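Glycoside Hydrolase Family 43_12 (Metagenome, PDB 7JVH) probably hydrolyses glycosidic bonds in plant cell-wall polysaccharides or their oligosaccharides, as a family 43 glycoside hydrolase with a C-terminal concanavalin A-like domain. Local coordinates at residues Ala468-Leu473 against Glu487-Pro492; Phe177-Gly182 against Ile243-Gly248; Leu104-Gln109 against Trp161-Asn166; Gly321-Ser326 against Glu335-Pro340. All blocks are in the same frame, centred on the assembly; numbering follows the deposited sequence.

Interaction 1. Residues Ala468-Leu473 against Glu487-Pro492; sequences ACNYVL and EKTVRP
The methyl group of A468 sits over one face of the R491 guanidinium, above its centre, with A468 CB 3.5 Å from R491 CZ. R491 gets there by leaving its backbone with CG opposite the amide nitrogen (chi1 -177°) and then bending at chi3, which folds the flat group back across the alanine; its NH2 also has a long, weak ion pair with E467. Next to it, the C469 thiol reaches the R491 backbone: R491 N donates to C469 SG at 3.6 Å, a long N-H...S hydrogen bond just beyond the last regular pair.

The ladder itself is antiparallel. N470 and T489 form a hydrogen-bonded pair, N470 N to T489 O and T489 N to N470 O both measuring 3.1 Å, and V472 pairs with E487 in the same way, the E487 N to V472 O bond being 2.8 Å. The side chains of N470 and T489 lie side by side on one face of the sheet, the face that V472 and E487 also share. Y471 and K488, a non-hydrogen-bonded pair, point together to the other face. There K488 CB meets the edge of the tyrosine ring in its plane, 3.6 Å from Y471 CD1, whereas the lysine chain runs extended away from it.

These strands, 469-477 and 482-489, form a hairpin within a six-stranded antiparallel sheet of the concanavalin A-like domain. Y471 packs on F528 and L543 of two strands of the larger sheet and bonds through OH to D544 O; T489 OG1 bonds to T500 on the other face, and helix 550-553 touches C469 and V490.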
# COMPACT_ATOMS: atom_id res chain seq x y z
N ALA A 468 -1.19 7.61 -16.76
CA ALA A 468 -0.96 8.90 -17.41
C ALA A 468 -0.00 9.79 -16.62
O ALA A 468 0.12 10.99 -16.88
CB ALA A 468 -2.29 9.62 -17.62
N CYS A 469 0.68 9.19 -15.63
CA CYS A 469 1.66 9.87 -14.80
C CYS A 469 2.80 8.90 -14.60
O CYS A 469 2.88 8.20 -13.58
CB CYS A 469 1.02 10.27 -13.47
SG CYS A 469 0.04 11.80 -13.58
N ASN A 470 3.69 8.85 -15.61
CA ASN A 470 4.81 7.93 -15.61
C ASN A 470 5.98 8.39 -16.46
O ASN A 470 5.81 9.23 -17.36
CB ASN A 470 4.36 6.53 -16.04
CG ASN A 470 3.72 6.51 -17.42
OD1 ASN A 470 4.41 6.63 -18.44
ND2 ASN A 470 2.40 6.33 -17.47
N TYR A 471 7.17 7.86 -16.13
CA TYR A 471 8.39 8.03 -16.90
C TYR A 471 8.89 6.66 -17.33
O TYR A 471 8.93 5.74 -16.52
CB TYR A 471 9.46 8.71 -16.06
CG TYR A 471 9.12 10.11 -15.60
CD1 TYR A 471 8.62 11.05 -16.48
CD2 TYR A 471 9.33 10.50 -14.28
CE1 TYR A 471 8.31 12.33 -16.06
CE2 TYR A 471 9.02 11.78 -13.86
CZ TYR A 471 8.51 12.69 -14.77
OH TYR A 471 8.21 13.97 -14.38
N VAL A 472 9.24 6.53 -18.61
CA VAL A 472 9.64 5.26 -19.20
C VAL A 472 10.88 5.45 -20.08
O VAL A 472 10.93 6.36 -20.90
CB VAL A 472 8.51 4.67 -20.05
CG1 VAL A 472 8.88 3.26 -20.49
CG2 VAL A 472 7.21 4.66 -19.30
N LEU A 473 11.87 4.58 -19.87
CA LEU A 473 13.08 4.50 -20.68
C LEU A 473 13.16 3.09 -21.24
O LEU A 473 13.22 2.13 -20.50
CB LEU A 473 14.32 4.77 -19.83
CG LEU A 473 15.70 4.67 -20.51
CD1 LEU A 473 15.94 5.82 -21.49
CD2 LEU A 473 16.81 4.63 -19.47
N GLU A 487 10.43 8.59 -22.45
CA GLU A 487 9.12 9.17 -22.62
C GLU A 487 8.51 9.53 -21.28
O GLU A 487 8.72 8.84 -20.27
CB GLU A 487 8.20 8.17 -23.32
CG GLU A 487 8.40 8.08 -24.83
CD GLU A 487 7.74 6.87 -25.44
OE1 GLU A 487 7.42 5.90 -24.70
OE2 GLU A 487 7.54 6.88 -26.67
N LYS A 488 7.76 10.63 -21.27
CA LYS A 488 6.90 11.00 -20.15
C LYS A 488 5.44 11.06 -20.62
O LYS A 488 5.14 11.34 -21.79
CB LYS A 488 7.31 12.34 -19.58
CG LYS A 488 7.13 13.51 -20.52
CD LYS A 488 7.49 14.81 -19.86
CE LYS A 488 7.18 16.00 -20.74
NZ LYS A 488 7.49 17.22 -19.96
N THR A 489 4.53 10.79 -19.67
CA THR A 489 3.11 11.07 -19.80
C THR A 489 2.70 11.75 -18.51
O THR A 489 2.91 11.20 -17.44
CB THR A 489 2.28 9.79 -20.02
OG1 THR A 489 2.76 9.11 -21.19
CG2 THR A 489 0.79 10.13 -20.23
N VAL A 490 2.11 12.94 -18.63
CA VAL A 490 1.76 13.79 -17.51
C VAL A 490 0.26 14.14 -17.54
O VAL A 490 -0.20 14.74 -18.51
CB VAL A 490 2.57 15.10 -17.56
CG1 VAL A 490 2.35 15.92 -16.28
CG2 VAL A 490 4.06 14.81 -17.77
N ARG A 491 -0.48 13.78 -16.49
CA ARG A 491 -1.90 14.15 -16.33
C ARG A 491 -2.25 14.55 -14.90
O ARG A 491 -2.42 13.68 -14.04
CB ARG A 491 -2.84 13.02 -16.77
CG ARG A 491 -4.34 13.40 -16.69
CD ARG A 491 -5.27 12.24 -16.99
NE ARG A 491 -5.10 11.19 -16.01
CZ ARG A 491 -5.45 9.91 -16.17
NH1 ARG A 491 -6.03 9.48 -17.28
NH2 ARG A 491 -5.17 9.06 -15.16
N PRO A 492 -2.38 15.86 -14.59
CA PRO A 492 -2.86 16.28 -13.27
C PRO A 492 -4.30 15.84 -12.99
O PRO A 492 -5.08 15.65 -13.92
CB PRO A 492 -2.75 17.81 -13.32
CG PRO A 492 -2.66 18.17 -14.75
CD PRO A 492 -2.07 16.99 -15.48

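Interaction 2. Residues Phe177-Gly182 against Ile243-Gly248; sequences FFDDNG and IYKKNG
F177 and I243 bring the two backbones together, their CA atoms 6.0 Å apart; from there the chains run in the same general sense and diverge, so that D179 and K245 lie 7.9 Å apart at CA. The two segments form no beta bridge, and the contact is made mainly by side chains. The CG2 methyl of I243 lies over the face of the F177 ring in a CH-pi contact, 3.7 Å from the centroid and only 16° off the ring normal. K245 CB approaches the far end of the same ring obliquely, 3.8 Å from F177 CZ.

Beyond the ring, the lysine, with CG opposite its amide nitrogen (chi1 -162°) and every later torsion extended, spans the widening gap to the turn. Its NZ forms two salt bridges, one of 2.8 Å to D179 OD1 along that oxygen's syn lone pair, the other of 2.7 Å to D180 OD2, from the syn side but tilted out of the carboxylate plane. D179 OD1 also accepts from D180 N, on its anti side, and Y250 OH bonds both D179 OD2 and K245 NZ.

Strands 175-178 and 239-246 are the first strands of successive four-stranded sheets, consistent with neighbouring blades of the family's five-bladed propeller. The contact thus changes along its length from apolar packing to charge. One ammonium group serves two closely placed carboxylates, and its positive charge probably offsets their mutual repulsion.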
# COMPACT_ATOMS: atom_id res chain seq x y z
N PHE A 177 -16.27 -7.92 14.60
CA PHE A 177 -15.98 -8.08 16.01
C PHE A 177 -16.77 -9.26 16.55
O PHE A 177 -17.97 -9.39 16.27
CB PHE A 177 -16.34 -6.81 16.79
CG PHE A 177 -16.44 -7.02 18.27
CD1 PHE A 177 -15.31 -7.05 19.07
CD2 PHE A 177 -17.69 -7.23 18.87
CE1 PHE A 177 -15.43 -7.27 20.44
CE2 PHE A 177 -17.81 -7.44 20.23
CZ PHE A 177 -16.67 -7.45 21.02
N PHE A 178 -16.10 -10.13 17.32
CA PHE A 178 -16.69 -11.35 17.85
C PHE A 178 -16.82 -11.28 19.37
O PHE A 178 -15.84 -11.40 20.08
CB PHE A 178 -15.83 -12.54 17.43
CG PHE A 178 -15.58 -12.60 15.95
CD1 PHE A 178 -16.59 -12.95 15.07
CD2 PHE A 178 -14.32 -12.29 15.44
CE1 PHE A 178 -16.36 -13.00 13.70
CE2 PHE A 178 -14.07 -12.33 14.06
CZ PHE A 178 -15.09 -12.68 13.19
N ASP A 179 -18.06 -11.10 19.84
CA ASP A 179 -18.37 -10.93 21.26
C ASP A 179 -18.24 -12.26 22.03
O ASP A 179 -17.85 -13.27 21.47
CB ASP A 179 -19.79 -10.36 21.42
CG ASP A 179 -19.92 -9.46 22.63
OD1 ASP A 179 -19.18 -9.66 23.62
OD2 ASP A 179 -20.75 -8.53 22.57
N ASP A 180 -18.53 -12.22 23.34
CA ASP A 180 -18.32 -13.36 24.25
C ASP A 180 -19.56 -14.25 24.46
O ASP A 180 -19.52 -15.16 25.27
CB ASP A 180 -17.76 -12.89 25.62
CG ASP A 180 -18.45 -11.66 26.16
OD1 ASP A 180 -19.69 -11.55 26.02
OD2 ASP A 180 -17.74 -10.77 26.71
N ASN A 181 -20.64 -13.96 23.72
CA ASN A 181 -21.88 -14.73 23.78
C ASN A 181 -22.19 -15.38 22.45
O ASN A 181 -23.34 -15.61 22.15
CB ASN A 181 -23.07 -13.83 24.16
CG ASN A 181 -23.09 -12.52 23.39
OD1 ASN A 181 -22.47 -12.37 22.34
ND2 ASN A 181 -23.81 -11.57 23.91
N GLY A 182 -21.18 -15.64 21.61
CA GLY A 182 -21.41 -16.29 20.33
C GLY A 182 -21.96 -15.37 19.25
O GLY A 182 -22.04 -15.78 18.09
N ILE A 243 -14.10 -2.20 16.58
CA ILE A 243 -14.62 -2.51 17.90
C ILE A 243 -13.61 -3.34 18.66
O ILE A 243 -13.03 -4.28 18.12
CB ILE A 243 -15.96 -3.28 17.86
CG1 ILE A 243 -17.03 -2.52 17.06
CG2 ILE A 243 -16.47 -3.54 19.27
CD1 ILE A 243 -17.58 -1.29 17.75
N TYR A 244 -13.39 -2.97 19.93
CA TYR A 244 -12.63 -3.76 20.89
C TYR A 244 -13.46 -3.81 22.16
O TYR A 244 -14.24 -2.91 22.43
CB TYR A 244 -11.26 -3.14 21.18
CG TYR A 244 -10.48 -2.72 19.95
CD1 TYR A 244 -9.75 -3.63 19.19
CD2 TYR A 244 -10.48 -1.38 19.55
CE1 TYR A 244 -9.04 -3.23 18.08
CE2 TYR A 244 -9.77 -0.97 18.43
CZ TYR A 244 -9.06 -1.89 17.70
OH TYR A 244 -8.37 -1.47 16.59
N LYS A 245 -13.31 -4.89 22.94
CA LYS A 245 -13.98 -5.01 24.22
C LYS A 245 -12.94 -5.23 25.29
O LYS A 245 -12.11 -6.11 25.13
CB LYS A 245 -14.97 -6.16 24.21
CG LYS A 245 -16.00 -6.10 25.32
CD LYS A 245 -16.92 -7.31 25.23
CE LYS A 245 -17.96 -7.30 26.32
NZ LYS A 245 -18.89 -8.44 26.14
N LYS A 246 -12.99 -4.43 26.35
CA LYS A 246 -12.02 -4.49 27.45
C LYS A 246 -12.67 -4.14 28.79
O LYS A 246 -13.28 -3.08 28.93
CB LYS A 246 -10.87 -3.53 27.14
CG LYS A 246 -9.57 -3.83 27.89
CD LYS A 246 -8.45 -2.96 27.36
CE LYS A 246 -7.26 -2.91 28.29
NZ LYS A 246 -7.57 -2.11 29.51
N ASN A 247 -12.52 -5.03 29.77
CA ASN A 247 -13.16 -4.91 31.10
C ASN A 247 -14.66 -4.70 31.02
O ASN A 247 -15.21 -3.86 31.72
CB ASN A 247 -12.53 -3.77 31.92
CG ASN A 247 -11.01 -3.84 31.95
OD1 ASN A 247 -10.33 -2.81 31.86
ND2 ASN A 247 -10.48 -5.05 32.08
N GLY A 248 -15.31 -5.45 30.13
CA GLY A 248 -16.75 -5.40 29.95
C GLY A 248 -17.30 -4.23 29.16
O GLY A 248 -18.50 -4.20 28.87

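Interaction 3. Residues Leu104-Gln109 against Trp161-Asn166; sequences LDRTSQ and WSDPFN
D163 OD1 is gripped by two donors from opposite faces of its carboxylate plane. S108 OG gives the shorter bond, 2.6 Å, from the syn side; the other, 3.2 Å from R106 NH2 and part of a salt bridge, comes down from well above the plane. The same NH2 also donates to W161 O at 2.7 Å, almost exactly in the guanidinium plane, while R106 NH1 adds a weak bond to that carbonyl. A bend of the R106 chain at chi3 (-58°) brings the guanidinium over to both partners: NH2 meets W161 O on the side shared with NH1 and D163 OD1 on the side toward NE, its plane turned 47° against the D163 carboxylate.

Q109 lies over one face of the R106 guanidinium, its amide carbon CD 3.5 Å above the plane and offset toward the rim. Its OE1 accepts from R106 N at 3.0 Å. At the opposite end of the amide, Q109 NE2 donates to S162 O at 2.9 Å in a nearly straight bond (163°), although it meets the carbonyl from above its plane. P164 closes the side of the contact with CD 3.4 Å from S108 O.

Segment 104-109 lies in the loop that joins one four-stranded propeller sheet to the next, between strands 98-102 and 120-129. Residues 161-166 lead into strand 165-166, at the edge of that second sheet. The W161 indole leads away from 104-109 into this sheet, against F135 and M137 of strand 134-142 and V152 of strand 148-154, where S162 bonds to K153.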
# COMPACT_ATOMS: atom_id res chain seq x y z
N LEU A 104 -5.14 -11.63 -1.29
CA LEU A 104 -5.89 -11.75 -2.55
C LEU A 104 -4.90 -11.97 -3.69
O LEU A 104 -4.44 -11.01 -4.32
CB LEU A 104 -6.76 -10.50 -2.79
CG LEU A 104 -7.68 -10.07 -1.63
CD1 LEU A 104 -8.52 -8.88 -2.02
CD2 LEU A 104 -8.60 -11.20 -1.18
N ASP A 105 -4.58 -13.24 -3.94
CA ASP A 105 -3.58 -13.64 -4.94
C ASP A 105 -4.10 -14.52 -6.08
O ASP A 105 -3.32 -14.94 -6.95
CB ASP A 105 -2.38 -14.30 -4.25
CG ASP A 105 -2.76 -15.54 -3.44
OD1 ASP A 105 -3.95 -15.87 -3.35
OD2 ASP A 105 -1.84 -16.19 -2.91
N ARG A 106 -5.40 -14.82 -6.09
CA ARG A 106 -6.04 -15.50 -7.21
C ARG A 106 -6.97 -14.52 -7.92
O ARG A 106 -7.52 -13.61 -7.30
CB ARG A 106 -6.82 -16.72 -6.73
CG ARG A 106 -5.97 -17.80 -6.11
CD ARG A 106 -6.76 -19.08 -5.87
NE ARG A 106 -7.93 -18.85 -5.01
CZ ARG A 106 -7.89 -18.72 -3.69
NH1 ARG A 106 -6.75 -18.79 -3.03
NH2 ARG A 106 -9.02 -18.51 -3.02
N THR A 107 -7.12 -14.72 -9.24
CA THR A 107 -8.02 -13.92 -10.06
C THR A 107 -9.48 -14.08 -9.64
O THR A 107 -10.27 -13.17 -9.82
CB THR A 107 -7.81 -14.25 -11.55
OG1 THR A 107 -6.49 -13.84 -11.91
CG2 THR A 107 -8.80 -13.50 -12.44
N SER A 108 -9.81 -15.23 -9.05
CA SER A 108 -11.15 -15.47 -8.48
C SER A 108 -11.47 -14.63 -7.24
O SER A 108 -12.62 -14.52 -6.84
CB SER A 108 -11.32 -16.95 -8.14
OG SER A 108 -10.35 -17.35 -7.19
N GLN A 109 -10.43 -14.06 -6.62
CA GLN A 109 -10.58 -13.16 -5.47
C GLN A 109 -10.54 -11.69 -5.90
O GLN A 109 -11.14 -10.83 -5.26
CB GLN A 109 -9.47 -13.40 -4.46
CG GLN A 109 -9.48 -14.78 -3.81
CD GLN A 109 -8.17 -15.10 -3.08
OE1 GLN A 109 -7.08 -14.91 -3.64
NE2 GLN A 109 -8.27 -15.60 -1.85
N TRP A 161 -6.20 -18.08 1.27
CA TRP A 161 -7.55 -17.73 1.71
C TRP A 161 -8.63 -18.17 0.72
O TRP A 161 -8.35 -18.41 -0.45
CB TRP A 161 -7.64 -16.22 1.93
CG TRP A 161 -6.66 -15.66 2.93
CD1 TRP A 161 -5.31 -15.51 2.77
CD2 TRP A 161 -6.97 -15.09 4.21
NE1 TRP A 161 -4.76 -14.93 3.87
CE2 TRP A 161 -5.75 -14.65 4.77
CE3 TRP A 161 -8.15 -14.94 4.95
CZ2 TRP A 161 -5.68 -14.07 6.05
CZ3 TRP A 161 -8.08 -14.35 6.21
CH2 TRP A 161 -6.85 -13.92 6.74
N SER A 162 -9.87 -18.26 1.20
CA SER A 162 -11.02 -18.64 0.39
C SER A 162 -11.32 -17.62 -0.68
O SER A 162 -10.74 -16.54 -0.72
CB SER A 162 -12.26 -18.79 1.28
OG SER A 162 -12.71 -17.52 1.73
N ASP A 163 -12.26 -17.97 -1.57
CA ASP A 163 -12.85 -17.02 -2.50
C ASP A 163 -13.77 -16.08 -1.72
O ASP A 163 -14.16 -16.39 -0.59
CB ASP A 163 -13.60 -17.75 -3.62
CG ASP A 163 -12.66 -18.24 -4.72
OD1 ASP A 163 -11.54 -17.72 -4.86
OD2 ASP A 163 -13.04 -19.16 -5.47
N PRO A 164 -14.11 -14.89 -2.26
CA PRO A 164 -14.86 -13.90 -1.50
C PRO A 164 -16.29 -14.32 -1.15
O PRO A 164 -16.90 -15.10 -1.87
CB PRO A 164 -14.89 -12.68 -2.45
CG PRO A 164 -13.88 -12.96 -3.52
CD PRO A 164 -13.77 -14.45 -3.63
N PHE A 165 -16.79 -13.82 -0.02
CA PHE A 165 -18.20 -13.86 0.34
C PHE A 165 -18.66 -12.43 0.14
O PHE A 165 -18.15 -11.51 0.78
CB PHE A 165 -18.39 -14.26 1.81
CG PHE A 165 -18.09 -15.71 2.09
CD1 PHE A 165 -16.80 -16.12 2.40
CD2 PHE A 165 -19.10 -16.66 2.03
CE1 PHE A 165 -16.53 -17.46 2.66
CE2 PHE A 165 -18.82 -17.99 2.28
CZ PHE A 165 -17.54 -18.40 2.59
N ASN A 166 -19.61 -12.22 -0.78
CA ASN A 166 -20.14 -10.87 -1.06
C ASN A 166 -21.07 -10.46 0.09
O ASN A 166 -21.97 -11.21 0.45
CB ASN A 166 -20.89 -10.85 -2.40
CG ASN A 166 -19.97 -10.66 -3.61
OD1 ASN A 166 -19.05 -9.85 -3.56
ND2 ASN A 166 -20.18 -11.42 -4.69

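Interaction 4. Residues Gly321-Ser326 against Glu335-Pro340; sequences GIRPNS and ETFMLP
G321 and E335 form an antiparallel hydrogen-bonded pair, E335 N to G321 O being a short, straight bond of 2.7 Å and G321 N to E335 O a longer one of 3.1 Å. Because G321 has no side chain, the ring of F337 can close in on its backbone, with F337 CE1 3.4 Å from G321 CA.

R323, two residues beyond G321, meets the E335 side chain through a two-point salt bridge. R323 NH2 donates to E335 OE2 at 2.8 Å along the syn lone pair, and NE more weakly to E335 OE1 at 2.7 Å, the two planes lying 30° apart. The arginine, bent at chi3 (-81°), presents NE and NH2 together to the carboxylate. A water accepts from R323 N, 2.7 Å away, and donates weakly to E335 OE1. Both groups are buried with further partners: R323 NH1 bridges to D39, R323 NH2 bonds to Q439 O, and E335 OE2 takes G59 N.

Strands 316-322 and 335-342 are the middle pair of a four-stranded propeller sheet, where F337 also meets the ring of F319. Through Q439, R323, in the loop leaving strand 316-322, links the propeller to the concanavalin A-like domain.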
# COMPACT_ATOMS: atom_id res chain seq x y z
N GLY A 321 0.53 7.19 7.53
CA GLY A 321 1.03 8.53 7.45
C GLY A 321 1.81 8.66 6.16
O GLY A 321 2.04 7.68 5.47
N ILE A 322 2.16 9.91 5.83
CA ILE A 322 3.05 10.23 4.74
C ILE A 322 4.31 10.95 5.25
O ILE A 322 4.26 11.71 6.22
CB ILE A 322 2.34 11.15 3.73
CG1 ILE A 322 2.00 12.51 4.32
CG2 ILE A 322 1.09 10.49 3.22
CD1 ILE A 322 1.54 13.51 3.26
N ARG A 323 5.45 10.71 4.59
CA ARG A 323 6.65 11.51 4.80
C ARG A 323 6.82 12.38 3.56
O ARG A 323 7.45 11.95 2.61
CB ARG A 323 7.88 10.63 5.06
CG ARG A 323 7.79 9.66 6.21
CD ARG A 323 9.01 8.77 6.34
NE ARG A 323 9.02 7.63 5.43
CZ ARG A 323 9.94 7.39 4.48
NH1 ARG A 323 10.97 8.21 4.28
NH2 ARG A 323 9.81 6.32 3.69
N PRO A 324 6.33 13.64 3.55
CA PRO A 324 6.46 14.50 2.36
C PRO A 324 7.88 15.03 2.12
O PRO A 324 8.69 15.03 3.05
CB PRO A 324 5.53 15.69 2.67
CG PRO A 324 5.54 15.73 4.20
CD PRO A 324 5.65 14.30 4.67
N ASN A 325 8.15 15.47 0.89
CA ASN A 325 9.44 16.07 0.52
C ASN A 325 9.42 17.55 0.88
O ASN A 325 8.46 18.03 1.46
CB ASN A 325 9.79 15.82 -0.96
CG ASN A 325 9.01 16.71 -1.91
OD1 ASN A 325 8.01 17.31 -1.54
ND2 ASN A 325 9.49 16.79 -3.16
N SER A 326 10.49 18.26 0.53
CA SER A 326 10.65 19.69 0.88
C SER A 326 9.55 20.60 0.32
O SER A 326 9.35 21.69 0.85
CB SER A 326 12.03 20.20 0.43
OG SER A 326 12.20 20.08 -0.96
N GLU A 335 2.19 5.21 4.42
CA GLU A 335 3.01 4.15 4.98
C GLU A 335 2.46 3.69 6.33
O GLU A 335 1.65 4.41 6.94
CB GLU A 335 4.43 4.66 5.14
CG GLU A 335 4.94 5.36 3.89
CD GLU A 335 6.35 5.89 4.02
OE1 GLU A 335 6.52 6.98 4.54
OE2 GLU A 335 7.28 5.20 3.57
N THR A 336 2.81 2.47 6.71
CA THR A 336 2.36 1.88 7.98
C THR A 336 3.31 2.28 9.10
O THR A 336 4.40 1.77 9.14
CB THR A 336 2.41 0.36 7.95
OG1 THR A 336 1.43 -0.05 7.01
CG2 THR A 336 2.10 -0.25 9.29
N PHE A 337 2.85 3.16 9.98
CA PHE A 337 3.66 3.61 11.13
C PHE A 337 3.23 2.84 12.36
O PHE A 337 2.16 2.29 12.38
CB PHE A 337 3.32 5.05 11.47
CG PHE A 337 3.88 6.05 10.50
CD1 PHE A 337 3.43 6.09 9.20
CD2 PHE A 337 4.86 6.93 10.90
CE1 PHE A 337 3.95 7.01 8.31
CE2 PHE A 337 5.37 7.85 10.01
CZ PHE A 337 4.92 7.89 8.72
N MSE A 338 4.05 2.85 13.41
CA MSE A 338 3.64 2.18 14.66
C MSE A 338 3.97 3.07 15.85
O MSE A 338 4.79 3.96 15.68
CB MSE A 338 4.25 0.79 14.82
CG MSE A 338 3.39 -0.12 15.64
SE MSE A 338 4.26 -1.75 16.10
CE MSE A 338 3.55 -3.34 15.33
N LEU A 339 3.31 2.84 16.98
CA LEU A 339 3.50 3.60 18.23
C LEU A 339 3.06 2.71 19.39
O LEU A 339 2.21 1.85 19.18
CB LEU A 339 2.60 4.84 18.18
CG LEU A 339 3.19 6.10 17.58
CD1 LEU A 339 2.27 7.28 17.80
CD2 LEU A 339 4.55 6.39 18.16
N PRO A 340 3.62 2.85 20.61
CA PRO A 340 3.20 2.05 21.74
C PRO A 340 1.87 2.64 22.24
O PRO A 340 1.67 3.80 22.11
CB PRO A 340 4.30 2.28 22.77
CG PRO A 340 5.40 2.96 22.01
CD PRO A 340 4.69 3.76 20.96
O HOH W 1 5.31 8.90 2.62

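Overall arrangement
Interactions 1 and 4 are buried and join adjacent strands of one sheet, their centres about 26 Å apart. Interaction 1, in the concanavalin A-like domain, rests on a backbone ladder of three pairs, interaction 4, in the propeller, on a single hydrogen-bonded pair. Interactions 2 and 3 are partly buried and rely mainly on side chains: interaction 2 joins two successive propeller sheets, interaction 3 pins the loop between two sheets to the edge of the second. Charge closes an apolar seam in interaction 2, joins side-chain-to-backbone bonds in holding a loop in interaction 3, and is buried near the domain boundary in interaction 4. Interactions 1 and 2 lie on opposite sides of the chain's centre, their centres about 49 Å apart.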